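Local coordinates for putative branched-chain amino acid ABC transporter (Rhodospirillum rubrum ATCC 11170, PDB 3HUT), which probably binds branched-chain or related amino acids in the periplasm and delivers them to an ABC transporter, as other leucine-binding family receptors do, at residues E262-Y267 and A273-F278; T249-G254 and F278-Y283; G179-D184 and A207-R212; I135-T140 and P222-S227. One frame throughout, in Å; residues are numbered along the deposited sequence.

Contact 1 of 4, residues E262-Y267 and A273-F278; sequences EFVSAY and AIPTLF
Pro-275 lies against one face of Tyr-267 and also touches Phe-263 and Val-264, all on helix 258-271. The Pro-275 CB sits 3.8 Å from the centroid of the Tyr-267 ring. It is 18° off the ring normal and displaced toward the rim, over CG and CD2. This is a CH-pi contact. The tyrosine CG is anti to its own backbone N (chi1 -164°), which carries the ring out to where one face meets Pro-275. The same CB reaches the Phe-263 ring obliquely, 3.8 Å from CE2. Val-264 CG1 is 4.3 Å from Pro-275 CD, a looser contact. The edge of the tyrosine ring meets the backbone: Ala-273 O lies near the ring plane, 3.4 Å from Tyr-267 CD2. One water joins the segments at the polar end. It is 3.0 Å from Tyr-267 OH and accepts a hydrogen bond from Thr-276 N at the same length of 3.0 Å. Thr-276 is the N-cap of helix 277-296, and its OG1 accepts from Ala-279 N. Beyond the segments, Tyr-267 touches Val-23 of helix 18-37. An alanine at Tyr-267 is likely to open a gap against Pro-275 and leave the bridging water without its hydroxyl partner. The joint between helices 258-271 and 277-296 is thus mainly apolar, with no direct hydrogen bond between the segments. It rests on dispersion and CH-pi packing of a proline on an aromatic face, and the water ties the tyrosine hydroxyl to the backbone N of Thr-276.

Contact 2 of 4, residues T249-G254 and F278-Y283; sequences TAFVLG and FAAHGY
Phe-251 and Ala-280 mark the closest approach of the two backbones, with their CA atoms 6.8 Å apart. Residues 249-254 form what is, by the topology, one of the crossings between the two lobes of a periplasmic binding protein fold. The chain here leaves strand 246-249 of the mixed sheet and leads to helix 258-271, which packs on helix 18-37 of the other lobe. It turns at Ala-250 and becomes extended at Phe-251. Residues 278-283 are regular helix, with Gly-282 N bonded to Phe-278 O and Tyr-283 N to Ala-279 O. No hydrogen bond joins the two segments, so side chains carry the contact. With chi1 at 177° the Phe-251 CG lies opposite the backbone N, and the ring lies flat against the helix side. Ala-280 directs its methyl toward that ring. The Ala-280 CB is 3.6 Å from the Phe-251 ring centroid and only 14° off the normal, a nearly axial CH-pi contact. The small alanine side chain probably allows the ring to come this close. Next to this pair, Ala-250 CB approaches the His-281 ring obliquely, 4.3 Å from CE1. His-281 also touches Ile-120, Thr-319 and Lys-333. Phe-251 is packed further by Val-260, Phe-263 and Val-264 of helix 258-271. Linker and helix are therefore joined within a largely buried core next to the lobe connection. The methyl touches every carbon of the phenyl ring, and its shortest approach is Ala-280 CB to Phe-251 CG at 3.5 Å.

Contact 3 of 4, residues G179-D184 and A207-R212; sequences GNRRFD and AAPFLR
Phe-183 packs on Pro-209 and Phe-210 where two helices of an alternating beta-alpha lobe of the binding-protein fold meet. It is the N-cap residue of helix 184-193, and its partners lie on helix 204-216. The loop between strand 169-176 and helix 184-193 here lies against the next helix in the chain after 184-193. The Phe-183 ring covers the helix backbone. Phe-210 CA stands over its centre, 3.7 Å from the centroid and 8° off the normal. Phe-210 also turns its ring edge toward the Phe-183 face. This is an offset edge-to-face pair with centroids 5.6 Å apart and planes at 71°. The Phe-210 CG lies beside the carbonyl carbon (chi1 166°), which stands the ring out from the side of the helix, with its CD1 edge against Phe-183. The Phe-183 CZ also reaches Pro-209 CB, at 4.1 Å. The opposite face of the Phe-183 ring is covered near its rim by Arg-181 O. On the solvent side, the guanidinium of Arg-181 lies flat over the proline. Its NH1 bonds to Asn-180 O at 2.8 Å, with the acceptor in the guanidinium plane. The same NH1 forms a salt bridge to Asp-206 OD1, while Asp-206 OD2 accepts from Gly-179 N. These bonds help fix the guanidinium's rotation. Pro-209 CG sits over the middle of the group, 3.8 Å from Arg-181 CZ.

Contact 4 of 4, residues I135-T140 and P222-S227; sequences IGDGFT and PVYGSS
Asp-137 and Tyr-224 meet through a short hydrogen bond: Tyr-224 OH donates to Asp-137 OD2 at 2.5 Å. The carboxylate uses the anti lone pair of OD2, facing away from the other oxygen. Its plane is turned 54° from the phenol ring. Tyr-224 CG is anti to the carbonyl carbon (chi1 -73°), which sends the ring from strand 223-225 to the end of helix 126-136. Asp-137 likewise has CG opposite its carbonyl carbon (chi1 -78°), which turns the carboxylate to the hydroxyl. Phe-139 arrives from the opposite direction. Its CE2 lies 3.6 Å from Tyr-224 CE2, and the hydroxyl lies near the plane of the Phe-139 ring, at its edge. Phe-139 CZ touches Pro-222 CG at 3.7 Å. A phenylalanine in place of Tyr-224 would probably leave Asp-137 OD2 without the donor of this short bond and Arg-246 NH1, which also bonds to the hydroxyl, without that partner. Asp-137 to Phe-139 follow the helix through a Schellman motif with Gly-138 as the C-prime residue. The contact ties this helix end to strand 223-225, beside strand 197-201, whose Ala-197 touches Phe-139 and Pro-222. Trp-133 of helix 126-136 meets the Tyr-224 ring edge-to-face.

From the N terminus, contact 4 opens first, at the end of helix 126-136, and closes at strand 223-225 after a long excursion. Contact 3 opens and closes within that excursion, joining the 179-184 loop to helix 204-216. They touch where Leu-211 meets Val-223, and both lie in the lobe built on the mixed sheet. The chain then passes through strand 246-249 to contact 2, which closes on helix 277-296. Contact 1 falls wholly within this second loop and shares Phe-278 with contact 2. Their centres are 8 Å apart. No loops cross. Thr-249 against Ser-227 links contact 2 to contact 4 near the passage between the lobes.

Contact 1 of 4, residues E262-Y267 and A273-F278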
loop_
_atom_site.group_PDB
_atom_site.type_symbol
_atom_site.label_atom_id
_atom_site.label_comp_id
_atom_site.label_asym_id
_atom_site.label_seq_id
_atom_site.Cartn_x
_atom_site.Cartn_y
_atom_site.Cartn_z
ATOM N N GLU A 262 -12.000 -13.464 4.803
ATOM C CA GLU A 262 -11.962 -14.716 4.058
ATOM C C GLU A 262 -10.536 -14.955 3.576
ATOM O O GLU A 262 -10.054 -16.090 3.561
ATOM C CB GLU A 262 -12.917 -14.665 2.869
ATOM C CG GLU A 262 -13.036 -15.983 2.126
ATOM C CD GLU A 262 -13.519 -17.115 3.019
ATOM O OE1 GLU A 262 -13.859 -16.851 4.195
ATOM O OE2 GLU A 262 -13.563 -18.271 2.546
ATOM N N PHE A 263 -9.866 -13.881 3.169
ATOM C CA PHE A 263 -8.485 -13.977 2.726
ATOM C C PHE A 263 -7.612 -14.236 3.951
ATOM O O PHE A 263 -6.747 -15.111 3.942
ATOM C CB PHE A 263 -8.034 -12.671 2.068
ATOM C CG PHE A 263 -6.538 -12.508 2.011
ATOM C CD1 PHE A 263 -5.760 -13.345 1.215
ATOM C CD2 PHE A 263 -5.903 -11.517 2.763
ATOM C CE1 PHE A 263 -4.371 -13.200 1.162
ATOM C CE2 PHE A 263 -4.516 -11.364 2.719
ATOM C CZ PHE A 263 -3.749 -12.206 1.917
ATOM N N VAL A 264 -7.842 -13.455 5.002
ATOM C CA VAL A 264 -7.072 -13.595 6.231
ATOM C C VAL A 264 -7.179 -15.020 6.764
ATOM O O VAL A 264 -6.169 -15.632 7.121
ATOM C CB VAL A 264 -7.553 -12.593 7.307
ATOM C CG1 VAL A 264 -6.790 -12.807 8.612
ATOM C CG2 VAL A 264 -7.343 -11.171 6.814
ATOM N N SER A 265 -8.403 -15.545 6.800
ATOM C CA SER A 265 -8.664 -16.905 7.278
ATOM C C SER A 265 -8.005 -17.961 6.392
ATOM O O SER A 265 -7.310 -18.857 6.885
ATOM C CB SER A 265 -10.177 -17.155 7.336
ATOM O OG SER A 265 -10.468 -18.491 7.713
ATOM N N ALA A 266 -8.228 -17.858 5.086
ATOM C CA ALA A 266 -7.651 -18.804 4.137
ATOM C C ALA A 266 -6.132 -18.825 4.229
ATOM O O ALA A 266 -5.512 -19.892 4.203
ATOM C CB ALA A 266 -8.068 -18.444 2.716
ATOM N N TYR A 267 -5.545 -17.637 4.336
ATOM C CA TYR A 267 -4.097 -17.478 4.411
ATOM C C TYR A 267 -3.479 -18.096 5.667
ATOM O O TYR A 267 -2.494 -18.834 5.588
ATOM C CB TYR A 267 -3.740 -15.992 4.361
ATOM C CG TYR A 267 -2.289 -15.732 4.052
ATOM C CD1 TYR A 267 -1.875 -15.466 2.747
ATOM C CD2 TYR A 267 -1.325 -15.763 5.058
ATOM C CE1 TYR A 267 -0.536 -15.237 2.451
ATOM C CE2 TYR A 267 0.019 -15.537 4.772
ATOM C CZ TYR A 267 0.403 -15.274 3.466
ATOM O OH TYR A 267 1.723 -15.032 3.174
ATOM N N ALA A 273 0.450 -18.485 9.331
ATOM C CA ALA A 273 0.975 -17.197 9.767
ATOM C C ALA A 273 0.032 -16.079 9.343
ATOM O O ALA A 273 -0.727 -16.235 8.389
ATOM C CB ALA A 273 2.365 -16.967 9.176
ATOM N N ILE A 274 0.078 -14.957 10.057
ATOM C CA ILE A 274 -0.777 -13.821 9.733
ATOM C C ILE A 274 -0.260 -13.152 8.469
ATOM O O ILE A 274 0.940 -12.918 8.334
ATOM C CB ILE A 274 -0.810 -12.778 10.888
ATOM C CG1 ILE A 274 0.612 -12.341 11.270
ATOM C CG2 ILE A 274 -1.498 -13.373 12.100
ATOM C CD1 ILE A 274 1.180 -11.190 10.441
ATOM N N PRO A 275 -1.155 -12.853 7.511
ATOM C CA PRO A 275 -0.682 -12.205 6.286
ATOM C C PRO A 275 -0.259 -10.779 6.585
ATOM O O PRO A 275 -0.873 -10.108 7.416
ATOM C CB PRO A 275 -1.902 -12.258 5.370
ATOM C CG PRO A 275 -3.049 -12.144 6.338
ATOM C CD PRO A 275 -2.614 -13.065 7.473
ATOM N N THR A 276 0.788 -10.321 5.913
ATOM C CA THR A 276 1.276 -8.963 6.096
ATOM C C THR A 276 0.638 -8.080 5.030
ATOM O O THR A 276 -0.075 -8.572 4.151
ATOM C CB THR A 276 2.799 -8.888 5.920
ATOM O OG1 THR A 276 3.131 -9.273 4.582
ATOM C CG2 THR A 276 3.506 -9.827 6.903
ATOM N N LEU A 277 0.905 -6.780 5.097
ATOM C CA LEU A 277 0.358 -5.853 4.116
ATOM C C LEU A 277 0.940 -6.166 2.736
ATOM O O LEU A 277 0.276 -5.987 1.719
ATOM C CB LEU A 277 0.665 -4.407 4.523
ATOM C CG LEU A 277 2.061 -3.814 4.332
ATOM C CD1 LEU A 277 2.205 -3.266 2.913
ATOM C CD2 LEU A 277 2.261 -2.683 5.333
ATOM N N PHE A 278 2.179 -6.646 2.703
ATOM C CA PHE A 278 2.814 -6.989 1.436
ATOM C C PHE A 278 2.129 -8.215 0.837
ATOM O O PHE A 278 1.878 -8.281 -0.370
ATOM C CB PHE A 278 4.306 -7.236 1.667
ATOM C CG PHE A 278 5.029 -6.025 2.177
ATOM C CD1 PHE A 278 5.378 -4.995 1.310
ATOM C CD2 PHE A 278 5.295 -5.877 3.533
ATOM C CE1 PHE A 278 5.977 -3.830 1.788
ATOM C CE2 PHE A 278 5.893 -4.717 4.023
ATOM C CZ PHE A 278 6.235 -3.691 3.148
HETATM O O HOH W 1 2.305 -12.691 5.001
#

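Contact 2 of 4, residues T249-G254 and F278-Y283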
loop_
_atom_site.group_PDB
_atom_site.type_symbol
_atom_site.label_atom_id
_atom_site.label_comp_id
_atom_site.label_asym_id
_atom_site.label_seq_id
_atom_site.Cartn_x
_atom_site.Cartn_y
_atom_site.Cartn_z
ATOM N N THR A 249 -6.038 2.848 6.849
ATOM C CA THR A 249 -5.119 1.950 6.171
ATOM C C THR A 249 -5.866 1.149 5.111
ATOM O O THR A 249 -7.088 1.031 5.160
ATOM C CB THR A 249 -4.440 0.982 7.167
ATOM O OG1 THR A 249 -3.379 0.287 6.500
ATOM C CG2 THR A 249 -5.443 -0.034 7.700
ATOM N N ALA A 250 -5.125 0.612 4.148
ATOM C CA ALA A 250 -5.716 -0.167 3.066
ATOM C C ALA A 250 -6.126 -1.556 3.553
ATOM O O ALA A 250 -7.301 -1.903 3.537
ATOM C CB ALA A 250 -4.724 -0.281 1.912
ATOM N N PHE A 251 -5.148 -2.337 3.995
ATOM C CA PHE A 251 -5.394 -3.688 4.495
ATOM C C PHE A 251 -5.647 -3.689 6.006
ATOM O O PHE A 251 -4.832 -3.194 6.777
ATOM C CB PHE A 251 -4.192 -4.583 4.180
ATOM C CG PHE A 251 -4.310 -5.984 4.720
ATOM C CD1 PHE A 251 -5.398 -6.782 4.389
ATOM C CD2 PHE A 251 -3.318 -6.514 5.542
ATOM C CE1 PHE A 251 -5.499 -8.090 4.866
ATOM C CE2 PHE A 251 -3.408 -7.818 6.023
ATOM C CZ PHE A 251 -4.502 -8.608 5.683
ATOM N N VAL A 252 -6.777 -4.247 6.422
ATOM C CA VAL A 252 -7.107 -4.317 7.844
ATOM C C VAL A 252 -7.152 -5.783 8.261
ATOM O O VAL A 252 -8.035 -6.533 7.846
ATOM C CB VAL A 252 -8.467 -3.669 8.138
ATOM C CG1 VAL A 252 -8.734 -3.677 9.639
ATOM C CG2 VAL A 252 -8.491 -2.246 7.599
ATOM N N LEU A 253 -6.195 -6.189 9.083
ATOM C CA LEU A 253 -6.121 -7.574 9.524
ATOM C C LEU A 253 -7.359 -8.000 10.307
ATOM O O LEU A 253 -7.950 -9.044 10.023
ATOM C CB LEU A 253 -4.877 -7.781 10.385
ATOM C CG LEU A 253 -4.436 -9.234 10.570
ATOM C CD1 LEU A 253 -3.958 -9.788 9.226
ATOM C CD2 LEU A 253 -3.319 -9.310 11.597
ATOM N N GLY A 254 -7.741 -7.195 11.294
ATOM C CA GLY A 254 -8.901 -7.517 12.109
ATOM C C GLY A 254 -10.187 -6.955 11.538
ATOM O O GLY A 254 -11.050 -6.477 12.275
ATOM N N PHE A 278 2.179 -6.646 2.703
ATOM C CA PHE A 278 2.814 -6.989 1.436
ATOM C C PHE A 278 2.129 -8.215 0.837
ATOM O O PHE A 278 1.878 -8.281 -0.370
ATOM C CB PHE A 278 4.306 -7.236 1.667
ATOM C CG PHE A 278 5.029 -6.025 2.177
ATOM C CD1 PHE A 278 5.378 -4.995 1.310
ATOM C CD2 PHE A 278 5.295 -5.877 3.533
ATOM C CE1 PHE A 278 5.977 -3.830 1.788
ATOM C CE2 PHE A 278 5.893 -4.717 4.023
ATOM C CZ PHE A 278 6.235 -3.691 3.148
ATOM N N ALA A 279 1.805 -9.180 1.689
ATOM C CA ALA A 279 1.119 -10.380 1.229
ATOM C C ALA A 279 -0.254 -9.986 0.676
ATOM O O ALA A 279 -0.702 -10.508 -0.350
ATOM C CB ALA A 279 0.956 -11.355 2.379
ATOM N N ALA A 280 -0.912 -9.052 1.354
ATOM C CA ALA A 280 -2.232 -8.592 0.936
ATOM C C ALA A 280 -2.190 -7.880 -0.419
ATOM O O ALA A 280 -3.044 -8.100 -1.275
ATOM C CB ALA A 280 -2.812 -7.669 1.999
ATOM N N HIS A 281 -1.205 -7.015 -0.611
ATOM C CA HIS A 281 -1.082 -6.309 -1.879
ATOM C C HIS A 281 -0.686 -7.289 -2.979
ATOM O O HIS A 281 -1.065 -7.118 -4.135
ATOM C CB HIS A 281 -0.057 -5.178 -1.749
ATOM C CG HIS A 281 -0.561 -4.009 -0.964
ATOM N ND1 HIS A 281 -1.378 -3.042 -1.513
ATOM C CD2 HIS A 281 -0.418 -3.680 0.341
ATOM C CE1 HIS A 281 -1.713 -2.171 -0.578
ATOM N NE2 HIS A 281 -1.146 -2.536 0.557
ATOM N N GLY A 282 0.069 -8.321 -2.615
ATOM C CA GLY A 282 0.467 -9.318 -3.590
ATOM C C GLY A 282 -0.767 -10.108 -3.988
ATOM O O GLY A 282 -0.930 -10.504 -5.146
ATOM N N TYR A 283 -1.646 -10.333 -3.015
ATOM C CA TYR A 283 -2.885 -11.060 -3.262
ATOM C C TYR A 283 -3.744 -10.262 -4.245
ATOM O O TYR A 283 -4.225 -10.802 -5.245
ATOM C CB TYR A 283 -3.653 -11.253 -1.949
ATOM C CG TYR A 283 -4.883 -12.131 -2.068
ATOM C CD1 TYR A 283 -4.773 -13.484 -2.395
ATOM C CD2 TYR A 283 -6.157 -11.617 -1.820
ATOM C CE1 TYR A 283 -5.904 -14.307 -2.466
ATOM C CE2 TYR A 283 -7.292 -12.428 -1.890
ATOM C CZ TYR A 283 -7.158 -13.773 -2.211
ATOM O OH TYR A 283 -8.278 -14.582 -2.274
#

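Contact 3 of 4, residues G179-D184 and A207-R212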
loop_
_atom_site.group_PDB
_atom_site.type_symbol
_atom_site.label_atom_id
_atom_site.label_comp_id
_atom_site.label_asym_id
_atom_site.label_seq_id
_atom_site.Cartn_x
_atom_site.Cartn_y
_atom_site.Cartn_z
ATOM N N GLY A 179 13.786 8.155 14.601
ATOM C CA GLY A 179 14.471 7.829 15.841
ATOM C C GLY A 179 14.500 8.950 16.864
ATOM O O GLY A 179 14.992 8.767 17.983
ATOM N N ASN A 180 13.972 10.114 16.498
ATOM C CA ASN A 180 13.959 11.248 17.410
ATOM C C ASN A 180 13.337 10.896 18.756
ATOM O O ASN A 180 12.314 10.212 18.820
ATOM C CB ASN A 180 13.188 12.419 16.809
ATOM C CG ASN A 180 12.982 13.541 17.804
ATOM O OD1 ASN A 180 13.939 14.047 18.381
ATOM N ND2 ASN A 180 11.732 13.928 18.021
ATOM N N ARG A 181 13.953 11.372 19.830
ATOM C CA ARG A 181 13.428 11.095 21.159
ATOM C C ARG A 181 13.170 12.326 22.024
ATOM O O ARG A 181 12.822 12.189 23.187
ATOM C CB ARG A 181 14.341 10.102 21.894
ATOM C CG ARG A 181 14.225 8.669 21.372
ATOM C CD ARG A 181 12.826 8.109 21.632
ATOM N NE ARG A 181 12.640 6.748 21.127
ATOM C CZ ARG A 181 12.321 6.439 19.871
ATOM N NH1 ARG A 181 12.145 7.396 18.964
ATOM N NH2 ARG A 181 12.171 5.169 19.522
ATOM N N ARG A 182 13.337 13.529 21.484
ATOM C CA ARG A 182 13.036 14.708 22.291
ATOM C C ARG A 182 11.704 15.273 21.817
ATOM O O ARG A 182 11.535 15.622 20.644
ATOM C CB ARG A 182 14.122 15.772 22.188
ATOM C CG ARG A 182 14.279 16.361 20.835
ATOM C CD ARG A 182 15.414 15.700 20.119
ATOM N NE ARG A 182 16.346 16.706 19.639
ATOM C CZ ARG A 182 17.348 16.453 18.809
ATOM N NH1 ARG A 182 17.556 15.223 18.362
ATOM N NH2 ARG A 182 18.136 17.437 18.418
ATOM N N PHE A 183 10.761 15.357 22.745
ATOM C CA PHE A 183 9.423 15.823 22.434
ATOM C C PHE A 183 8.992 17.043 23.244
ATOM O O PHE A 183 7.998 17.685 22.915
ATOM C CB PHE A 183 8.428 14.682 22.683
ATOM C CG PHE A 183 8.915 13.329 22.219
ATOM C CD1 PHE A 183 9.159 13.082 20.871
ATOM C CD2 PHE A 183 9.108 12.294 23.134
ATOM C CE1 PHE A 183 9.587 11.820 20.439
ATOM C CE2 PHE A 183 9.536 11.030 22.717
ATOM C CZ PHE A 183 9.774 10.793 21.365
ATOM N N ASP A 184 9.732 17.366 24.300
ATOM C CA ASP A 184 9.367 18.498 25.147
ATOM C C ASP A 184 9.122 19.821 24.436
ATOM O O ASP A 184 8.154 20.515 24.746
ATOM C CB ASP A 184 10.401 18.702 26.254
ATOM C CG ASP A 184 10.228 17.717 27.388
ATOM O OD1 ASP A 184 9.073 17.530 27.830
ATOM O OD2 ASP A 184 11.239 17.137 27.843
ATOM N N ALA A 207 6.284 7.170 17.120
ATOM C CA ALA A 207 5.016 7.706 17.616
ATOM C C ALA A 207 4.619 7.226 19.012
ATOM O O ALA A 207 4.092 8.001 19.808
ATOM C CB ALA A 207 3.904 7.390 16.627
ATOM N N ALA A 208 4.866 5.956 19.312
ATOM C CA ALA A 208 4.506 5.417 20.623
ATOM C C ALA A 208 5.181 6.208 21.741
ATOM O O ALA A 208 4.515 6.670 22.666
ATOM C CB ALA A 208 4.880 3.932 20.716
ATOM N N PRO A 209 6.514 6.374 21.678
ATOM C CA PRO A 209 7.134 7.142 22.761
ATOM C C PRO A 209 6.677 8.598 22.781
ATOM O O PRO A 209 6.538 9.189 23.849
ATOM C CB PRO A 209 8.637 6.987 22.493
ATOM C CG PRO A 209 8.713 6.680 21.029
ATOM C CD PRO A 209 7.539 5.759 20.815
ATOM N N PHE A 210 6.441 9.179 21.607
ATOM C CA PHE A 210 5.983 10.562 21.558
ATOM C C PHE A 210 4.659 10.715 22.300
ATOM O O PHE A 210 4.485 11.638 23.095
ATOM C CB PHE A 210 5.780 11.037 20.119
ATOM C CG PHE A 210 5.009 12.319 20.028
ATOM C CD1 PHE A 210 5.530 13.496 20.562
ATOM C CD2 PHE A 210 3.733 12.341 19.472
ATOM C CE1 PHE A 210 4.787 14.678 20.545
ATOM C CE2 PHE A 210 2.983 13.516 19.451
ATOM C CZ PHE A 210 3.512 14.685 19.990
ATOM N N LEU A 211 3.722 9.814 22.023
ATOM C CA LEU A 211 2.416 9.865 22.663
ATOM C C LEU A 211 2.494 9.635 24.172
ATOM O O LEU A 211 1.699 10.198 24.926
ATOM C CB LEU A 211 1.475 8.851 22.005
ATOM C CG LEU A 211 1.120 9.271 20.573
ATOM C CD1 LEU A 211 0.402 8.150 19.850
ATOM C CD2 LEU A 211 0.261 10.529 20.626
ATOM N N ARG A 212 3.436 8.808 24.615
ATOM C CA ARG A 212 3.593 8.575 26.049
ATOM C C ARG A 212 4.019 9.901 26.690
ATOM O O ARG A 212 3.563 10.254 27.773
ATOM C CB ARG A 212 4.656 7.500 26.323
ATOM C CG ARG A 212 4.213 6.065 26.030
ATOM C CD ARG A 212 5.366 5.090 26.270
ATOM N NE ARG A 212 5.829 5.136 27.655
ATOM C CZ ARG A 212 7.030 4.727 28.057
ATOM N NH1 ARG A 212 7.900 4.238 27.178
ATOM N NH2 ARG A 212 7.360 4.801 29.341
#

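Contact 4 of 4, residues I135-T140 and P222-S227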
loop_
_atom_site.group_PDB
_atom_site.type_symbol
_atom_site.label_atom_id
_atom_site.label_comp_id
_atom_site.label_asym_id
_atom_site.label_seq_id
_atom_site.Cartn_x
_atom_site.Cartn_y
_atom_site.Cartn_z
ATOM N N ILE A 135 -11.199 17.319 8.539
ATOM C CA ILE A 135 -12.087 18.441 8.241
ATOM C C ILE A 135 -13.508 17.938 8.467
ATOM O O ILE A 135 -14.346 18.628 9.055
ATOM C CB ILE A 135 -11.947 18.894 6.767
ATOM C CG1 ILE A 135 -10.578 19.544 6.538
ATOM C CG2 ILE A 135 -13.087 19.845 6.396
ATOM C CD1 ILE A 135 -10.396 20.914 7.220
ATOM N N GLY A 136 -13.769 16.720 8.000
ATOM C CA GLY A 136 -15.083 16.123 8.153
ATOM C C GLY A 136 -15.462 15.935 9.609
ATOM O O GLY A 136 -16.644 15.961 9.953
ATOM N N ASP A 137 -14.460 15.742 10.466
ATOM C CA ASP A 137 -14.708 15.562 11.893
ATOM C C ASP A 137 -14.801 16.889 12.636
ATOM O O ASP A 137 -14.879 16.912 13.867
ATOM C CB ASP A 137 -13.628 14.674 12.522
ATOM C CG ASP A 137 -13.842 13.204 12.219
ATOM O OD1 ASP A 137 -14.855 12.886 11.562
ATOM O OD2 ASP A 137 -13.010 12.365 12.633
ATOM N N GLY A 138 -14.766 17.992 11.889
ATOM C CA GLY A 138 -14.910 19.303 12.500
ATOM C C GLY A 138 -13.684 20.119 12.862
ATOM O O GLY A 138 -13.819 21.216 13.402
ATOM N N PHE A 139 -12.495 19.611 12.567
ATOM C CA PHE A 139 -11.272 20.329 12.897
ATOM C C PHE A 139 -10.936 21.419 11.894
ATOM O O PHE A 139 -11.133 21.252 10.687
ATOM C CB PHE A 139 -10.112 19.341 13.011
ATOM C CG PHE A 139 -10.280 18.359 14.133
ATOM C CD1 PHE A 139 -10.154 18.775 15.456
ATOM C CD2 PHE A 139 -10.623 17.036 13.873
ATOM C CE1 PHE A 139 -10.371 17.885 16.507
ATOM C CE2 PHE A 139 -10.843 16.136 14.914
ATOM C CZ PHE A 139 -10.717 16.562 16.236
ATOM N N THR A 140 -10.432 22.538 12.407
ATOM C CA THR A 140 -10.056 23.668 11.568
ATOM C C THR A 140 -8.630 24.130 11.841
ATOM O O THR A 140 -8.094 24.954 11.105
ATOM C CB THR A 140 -11.015 24.854 11.768
ATOM O OG1 THR A 140 -11.113 25.160 13.162
ATOM C CG2 THR A 140 -12.389 24.512 11.233
ATOM N N PRO A 222 -6.948 15.081 20.617
ATOM C CA PRO A 222 -7.112 13.863 19.820
ATOM C C PRO A 222 -5.958 13.756 18.823
ATOM O O PRO A 222 -5.394 14.768 18.399
ATOM C CB PRO A 222 -8.469 14.071 19.143
ATOM C CG PRO A 222 -8.558 15.559 19.007
ATOM C CD PRO A 222 -8.025 16.051 20.338
ATOM N N VAL A 223 -5.613 12.529 18.448
ATOM C CA VAL A 223 -4.512 12.300 17.522
ATOM C C VAL A 223 -4.903 11.424 16.342
ATOM O O VAL A 223 -5.561 10.398 16.509
ATOM C CB VAL A 223 -3.325 11.629 18.246
ATOM C CG1 VAL A 223 -2.219 11.279 17.237
ATOM C CG2 VAL A 223 -2.790 12.555 19.330
ATOM N N TYR A 224 -4.499 11.851 15.148
ATOM C CA TYR A 224 -4.745 11.108 13.913
ATOM C C TYR A 224 -3.354 10.844 13.359
ATOM O O TYR A 224 -2.427 11.608 13.630
ATOM C CB TYR A 224 -5.531 11.952 12.908
ATOM C CG TYR A 224 -6.989 12.164 13.252
ATOM C CD1 TYR A 224 -7.996 11.572 12.491
ATOM C CD2 TYR A 224 -7.361 12.976 14.323
ATOM C CE1 TYR A 224 -9.344 11.787 12.783
ATOM C CE2 TYR A 224 -8.704 13.198 14.623
ATOM C CZ TYR A 224 -9.690 12.601 13.847
ATOM O OH TYR A 224 -11.021 12.828 14.128
ATOM N N GLY A 225 -3.190 9.778 12.590
ATOM C CA GLY A 225 -1.866 9.513 12.067
ATOM C C GLY A 225 -1.790 8.641 10.833
ATOM O O GLY A 225 -2.787 8.092 10.363
ATOM N N SER A 226 -0.571 8.522 10.327
ATOM C CA SER A 226 -0.259 7.740 9.147
ATOM C C SER A 226 -0.529 6.251 9.332
ATOM O O SER A 226 -0.565 5.740 10.458
ATOM C CB SER A 226 1.221 7.937 8.797
ATOM O OG SER A 226 1.664 6.987 7.842
ATOM N N SER A 227 -0.707 5.560 8.210
ATOM C CA SER A 227 -0.916 4.116 8.213
ATOM C C SER A 227 0.357 3.450 8.742
ATOM O O SER A 227 0.355 2.268 9.090
ATOM C CB SER A 227 -1.189 3.624 6.786
ATOM O OG SER A 227 -0.175 4.072 5.898
#